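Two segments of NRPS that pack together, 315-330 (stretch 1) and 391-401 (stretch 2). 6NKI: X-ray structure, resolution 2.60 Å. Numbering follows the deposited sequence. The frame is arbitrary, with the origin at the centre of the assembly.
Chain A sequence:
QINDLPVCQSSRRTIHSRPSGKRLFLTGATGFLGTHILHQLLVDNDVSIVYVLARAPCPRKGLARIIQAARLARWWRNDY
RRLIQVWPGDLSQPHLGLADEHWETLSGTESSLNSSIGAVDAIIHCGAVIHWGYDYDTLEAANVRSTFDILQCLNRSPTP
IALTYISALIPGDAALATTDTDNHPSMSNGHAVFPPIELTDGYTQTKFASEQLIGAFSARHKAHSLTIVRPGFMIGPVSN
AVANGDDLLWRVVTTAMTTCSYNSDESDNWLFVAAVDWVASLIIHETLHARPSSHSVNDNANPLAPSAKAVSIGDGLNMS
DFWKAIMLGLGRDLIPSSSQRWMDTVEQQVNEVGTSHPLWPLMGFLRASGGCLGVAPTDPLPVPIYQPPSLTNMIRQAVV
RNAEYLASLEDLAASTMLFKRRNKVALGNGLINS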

# COMPACT_ATOMS: atom_id res chain seq x y z
N ASP A 315 2.73 -2.48 -10.57
CA ASP A 315 2.32 -3.28 -9.42
C ASP A 315 1.78 -4.65 -9.84
O ASP A 315 1.02 -4.78 -10.80
CB ASP A 315 1.24 -2.58 -8.57
CG ASP A 315 1.74 -1.31 -7.83
OD1 ASP A 315 2.94 -0.98 -7.92
OD2 ASP A 315 0.92 -0.75 -7.05
N GLY A 316 2.15 -5.69 -9.10
CA GLY A 316 1.53 -6.97 -9.41
C GLY A 316 2.28 -8.15 -8.79
O GLY A 316 2.99 -8.01 -7.81
N LEU A 317 2.09 -9.31 -9.43
CA LEU A 317 2.41 -10.60 -8.84
C LEU A 317 2.96 -11.56 -9.89
O LEU A 317 2.67 -11.43 -11.08
CB LEU A 317 1.16 -11.23 -8.22
CG LEU A 317 0.51 -10.56 -7.02
CD1 LEU A 317 -0.87 -11.16 -6.75
CD2 LEU A 317 1.40 -10.68 -5.78
N ASN A 318 3.75 -12.53 -9.43
CA ASN A 318 3.95 -13.73 -10.23
C ASN A 318 2.62 -14.46 -10.35
O ASN A 318 1.80 -14.46 -9.43
CB ASN A 318 4.99 -14.65 -9.59
CG ASN A 318 6.39 -14.06 -9.64
OD1 ASN A 318 6.82 -13.53 -10.66
ND2 ASN A 318 7.10 -14.13 -8.51
N MET A 319 2.41 -15.10 -11.50
CA MET A 319 1.17 -15.87 -11.65
C MET A 319 1.08 -17.03 -10.65
O MET A 319 -0.02 -17.33 -10.16
CB MET A 319 1.05 -16.36 -13.09
CG MET A 319 0.76 -15.22 -14.06
SD MET A 319 -0.69 -14.32 -13.49
CE MET A 319 -1.95 -15.58 -13.57
N SER A 320 2.20 -17.68 -10.32
CA SER A 320 2.16 -18.69 -9.26
C SER A 320 1.75 -18.07 -7.93
O SER A 320 0.95 -18.65 -7.18
CB SER A 320 3.51 -19.38 -9.12
OG SER A 320 4.49 -18.52 -8.59
N ASP A 321 2.28 -16.89 -7.62
CA ASP A 321 1.91 -16.23 -6.38
C ASP A 321 0.43 -15.83 -6.40
O ASP A 321 -0.27 -15.94 -5.38
CB ASP A 321 2.82 -15.01 -6.18
CG ASP A 321 2.83 -14.49 -4.75
OD1 ASP A 321 2.13 -15.05 -3.87
OD2 ASP A 321 3.57 -13.52 -4.50
N PHE A 322 -0.05 -15.37 -7.56
CA PHE A 322 -1.45 -14.99 -7.70
C PHE A 322 -2.38 -16.18 -7.42
O PHE A 322 -3.26 -16.11 -6.54
CB PHE A 322 -1.68 -14.40 -9.11
CG PHE A 322 -3.14 -14.31 -9.51
CD1 PHE A 322 -3.98 -13.35 -8.95
CD2 PHE A 322 -3.68 -15.22 -10.43
CE1 PHE A 322 -5.32 -13.29 -9.30
CE2 PHE A 322 -5.02 -15.17 -10.77
CZ PHE A 322 -5.84 -14.18 -10.20
N TRP A 323 -2.17 -17.31 -8.11
CA TRP A 323 -3.09 -18.43 -7.93
C TRP A 323 -3.03 -19.05 -6.54
O TRP A 323 -4.06 -19.49 -6.03
CB TRP A 323 -2.85 -19.51 -8.97
CG TRP A 323 -3.30 -19.17 -10.34
CD1 TRP A 323 -2.51 -18.92 -11.42
CD2 TRP A 323 -4.64 -19.01 -10.78
NE1 TRP A 323 -3.29 -18.65 -12.52
CE2 TRP A 323 -4.61 -18.69 -12.15
CE3 TRP A 323 -5.88 -19.11 -10.14
CZ2 TRP A 323 -5.75 -18.50 -12.89
CZ3 TRP A 323 -7.02 -18.91 -10.89
CH2 TRP A 323 -6.95 -18.61 -12.24
N LYS A 324 -1.85 -19.11 -5.91
CA LYS A 324 -1.86 -19.69 -4.57
C LYS A 324 -2.63 -18.81 -3.61
O LYS A 324 -3.10 -19.31 -2.58
CB LYS A 324 -0.46 -20.00 -4.04
CG LYS A 324 0.54 -18.88 -3.93
CD LYS A 324 1.80 -19.37 -3.17
CE LYS A 324 2.72 -20.34 -3.94
NZ LYS A 324 3.50 -19.73 -5.06
N ALA A 325 -2.83 -17.53 -3.97
CA ALA A 325 -3.63 -16.63 -3.17
C ALA A 325 -5.12 -16.83 -3.43
O ALA A 325 -5.92 -16.82 -2.49
CB ALA A 325 -3.21 -15.19 -3.45
N ILE A 326 -5.49 -16.98 -4.70
CA ILE A 326 -6.84 -17.44 -5.06
C ILE A 326 -7.22 -18.67 -4.23
O ILE A 326 -8.22 -18.68 -3.50
CB ILE A 326 -6.92 -17.73 -6.58
CG1 ILE A 326 -6.75 -16.45 -7.46
CG2 ILE A 326 -8.16 -18.56 -6.91
CD1 ILE A 326 -7.90 -15.39 -7.35
N MET A 327 -6.40 -19.72 -4.32
CA MET A 327 -6.77 -20.96 -3.63
C MET A 327 -6.80 -20.78 -2.12
O MET A 327 -7.64 -21.38 -1.44
CB MET A 327 -5.81 -22.09 -4.00
CG MET A 327 -5.84 -22.55 -5.47
SD MET A 327 -4.64 -23.86 -5.73
CE MET A 327 -3.10 -22.98 -5.68
N LEU A 328 -5.91 -19.94 -1.58
CA LEU A 328 -5.94 -19.65 -0.15
C LEU A 328 -7.25 -18.99 0.26
O LEU A 328 -7.79 -19.29 1.34
CB LEU A 328 -4.76 -18.75 0.21
CG LEU A 328 -4.38 -18.58 1.69
CD1 LEU A 328 -2.89 -18.34 1.78
CD2 LEU A 328 -5.15 -17.46 2.40
N GLY A 329 -7.77 -18.09 -0.58
CA GLY A 329 -9.03 -17.44 -0.27
C GLY A 329 -10.24 -18.31 -0.57
O GLY A 329 -11.21 -18.33 0.20
N LEU A 330 -10.20 -19.04 -1.69
CA LEU A 330 -11.27 -20.00 -1.95
C LEU A 330 -11.29 -21.10 -0.88
O LEU A 330 -12.33 -21.74 -0.66
CB LEU A 330 -11.11 -20.63 -3.34
CG LEU A 330 -11.28 -19.82 -4.64
CD1 LEU A 330 -11.00 -20.71 -5.85
CD2 LEU A 330 -12.65 -19.19 -4.75
N LEU A 391 4.56 -4.38 -0.63
CA LEU A 391 3.54 -4.09 -1.63
C LEU A 391 3.06 -5.39 -2.25
O LEU A 391 1.85 -5.60 -2.39
CB LEU A 391 4.10 -3.11 -2.68
CG LEU A 391 3.34 -2.74 -3.95
CD1 LEU A 391 2.03 -2.05 -3.66
CD2 LEU A 391 4.22 -1.93 -4.85
N THR A 392 4.01 -6.27 -2.58
CA THR A 392 3.70 -7.64 -2.96
C THR A 392 2.72 -8.24 -1.97
O THR A 392 1.71 -8.82 -2.38
CB THR A 392 4.98 -8.46 -3.03
OG1 THR A 392 5.95 -7.79 -3.84
CG2 THR A 392 4.70 -9.86 -3.61
N ASN A 393 2.98 -8.10 -0.67
CA ASN A 393 2.08 -8.73 0.29
C ASN A 393 0.71 -8.09 0.29
O ASN A 393 -0.31 -8.77 0.48
CB ASN A 393 2.59 -8.68 1.73
CG ASN A 393 1.71 -9.53 2.65
OD1 ASN A 393 1.30 -10.64 2.26
ND2 ASN A 393 1.17 -8.90 3.68
N MET A 394 0.64 -6.77 0.13
CA MET A 394 -0.66 -6.12 0.29
C MET A 394 -1.57 -6.35 -0.92
O MET A 394 -2.80 -6.36 -0.75
CB MET A 394 -0.49 -4.63 0.53
CG MET A 394 -1.68 -4.06 1.28
SD MET A 394 -1.72 -4.66 3.00
CE MET A 394 -3.41 -4.30 3.50
N ILE A 395 -1.01 -6.52 -2.12
CA ILE A 395 -1.86 -6.95 -3.23
C ILE A 395 -2.22 -8.42 -3.08
O ILE A 395 -3.39 -8.78 -3.29
CB ILE A 395 -1.21 -6.67 -4.60
CG1 ILE A 395 0.06 -7.45 -4.76
CG2 ILE A 395 -0.79 -5.22 -4.79
CD1 ILE A 395 0.75 -7.15 -6.01
N ARG A 396 -1.26 -9.28 -2.70
CA ARG A 396 -1.59 -10.66 -2.36
C ARG A 396 -2.79 -10.75 -1.43
O ARG A 396 -3.70 -11.54 -1.69
CB ARG A 396 -0.36 -11.37 -1.77
CG ARG A 396 -0.68 -12.60 -0.98
CD ARG A 396 0.48 -13.45 -0.61
NE ARG A 396 1.56 -12.75 0.07
CZ ARG A 396 2.80 -12.61 -0.41
NH1 ARG A 396 3.19 -13.22 -1.54
NH2 ARG A 396 3.67 -11.86 0.25
N GLN A 397 -2.85 -9.94 -0.40
CA GLN A 397 -4.02 -9.99 0.45
C GLN A 397 -5.24 -9.43 -0.27
O GLN A 397 -6.37 -9.81 0.02
CB GLN A 397 -3.79 -9.22 1.77
CG GLN A 397 -2.67 -9.73 2.58
CD GLN A 397 -2.85 -11.18 3.00
OE1 GLN A 397 -2.14 -12.05 2.51
NE2 GLN A 397 -3.79 -11.43 3.92
N ALA A 398 -5.04 -8.52 -1.22
CA ALA A 398 -6.21 -8.01 -1.93
C ALA A 398 -6.86 -9.12 -2.77
O ALA A 398 -8.09 -9.26 -2.76
CB ALA A 398 -5.82 -6.80 -2.79
N VAL A 399 -6.05 -9.95 -3.44
CA VAL A 399 -6.62 -11.09 -4.15
C VAL A 399 -7.18 -12.12 -3.19
O VAL A 399 -8.30 -12.60 -3.39
CB VAL A 399 -5.63 -11.70 -5.16
CG1 VAL A 399 -4.45 -12.24 -4.50
CG2 VAL A 399 -6.31 -12.86 -5.86
N VAL A 400 -6.45 -12.43 -2.11
CA VAL A 400 -6.98 -13.39 -1.15
C VAL A 400 -8.34 -12.94 -0.65
O VAL A 400 -9.27 -13.74 -0.54
CB VAL A 400 -6.00 -13.61 0.03
CG1 VAL A 400 -6.68 -14.44 1.14
CG2 VAL A 400 -4.75 -14.37 -0.40
N ARG A 401 -8.48 -11.67 -0.32
CA ARG A 401 -9.75 -11.23 0.24
C ARG A 401 -10.85 -11.27 -0.81
O ARG A 401 -12.04 -11.43 -0.48
CB ARG A 401 -9.64 -9.83 0.85
CG ARG A 401 -8.59 -9.59 1.91
CD ARG A 401 -8.77 -10.47 3.13
NE ARG A 401 -10.09 -10.35 3.74
CZ ARG A 401 -10.44 -9.40 4.61
NH1 ARG A 401 -9.57 -8.46 4.96
NH2 ARG A 401 -11.67 -9.39 5.11

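After Asp315, stretch 1 forms a short strand, 316-318, and turns directly into a helix, 319-330. Stretch 2 is helical throughout. The strand crosses this helix almost at a right angle, 86°, with the axes 8.2 Å apart at their closest. The two helices run in broadly the same direction, 43° between them, and approach to 7.9 Å. Ala325 and Gly329 are the small residues on the helix 319-330 side of this close approach. The CA atoms of Gly329 and Val400 lie 4.6 Å apart, and Gly329 CA sits 3.7 Å from Val400 O. A CB on Gly329 would point toward stretch 2 and clash with that carbonyl oxygen.

The side-chain contact is mainly apolar. Val399 points toward stretch 1 and meets several partners. Val399 CG1 lies 3.4 Å from Ala325 CB. Val399 CG2 lies 3.3 Å from Ile326 CD1 and 3.6 Å from Phe322 CE1. The CB atoms of Phe322 and Ile326 point away from stretch 2, but their side chains reach back to it. Val400 adds a second apolar patch: its CG2 is 3.5 Å from Ala325 CB, and its CG1 is 3.6 Å from Leu328 CD2.

Near the strand, Ile395 takes over. Ile395 CD1 packs 3.6 Å from Leu317 CG and lies 3.0 Å from Gly316 O. That last contact is tight, and a methyl carbon offers the oxygen no conventional hydrogen bond.

One charged pair joins the stretches. Asp321 OD2 forms a salt bridge with Arg396 NH1 at 3.0 Å. Arg396 NH1 also donates a weak hydrogen bond to Asp321 OD1 at 3.1 Å. Within stretch 2, Arg396 NE donates to Asn393 OD1 at 3.1 Å, so the guanidinium is also held by its own helix.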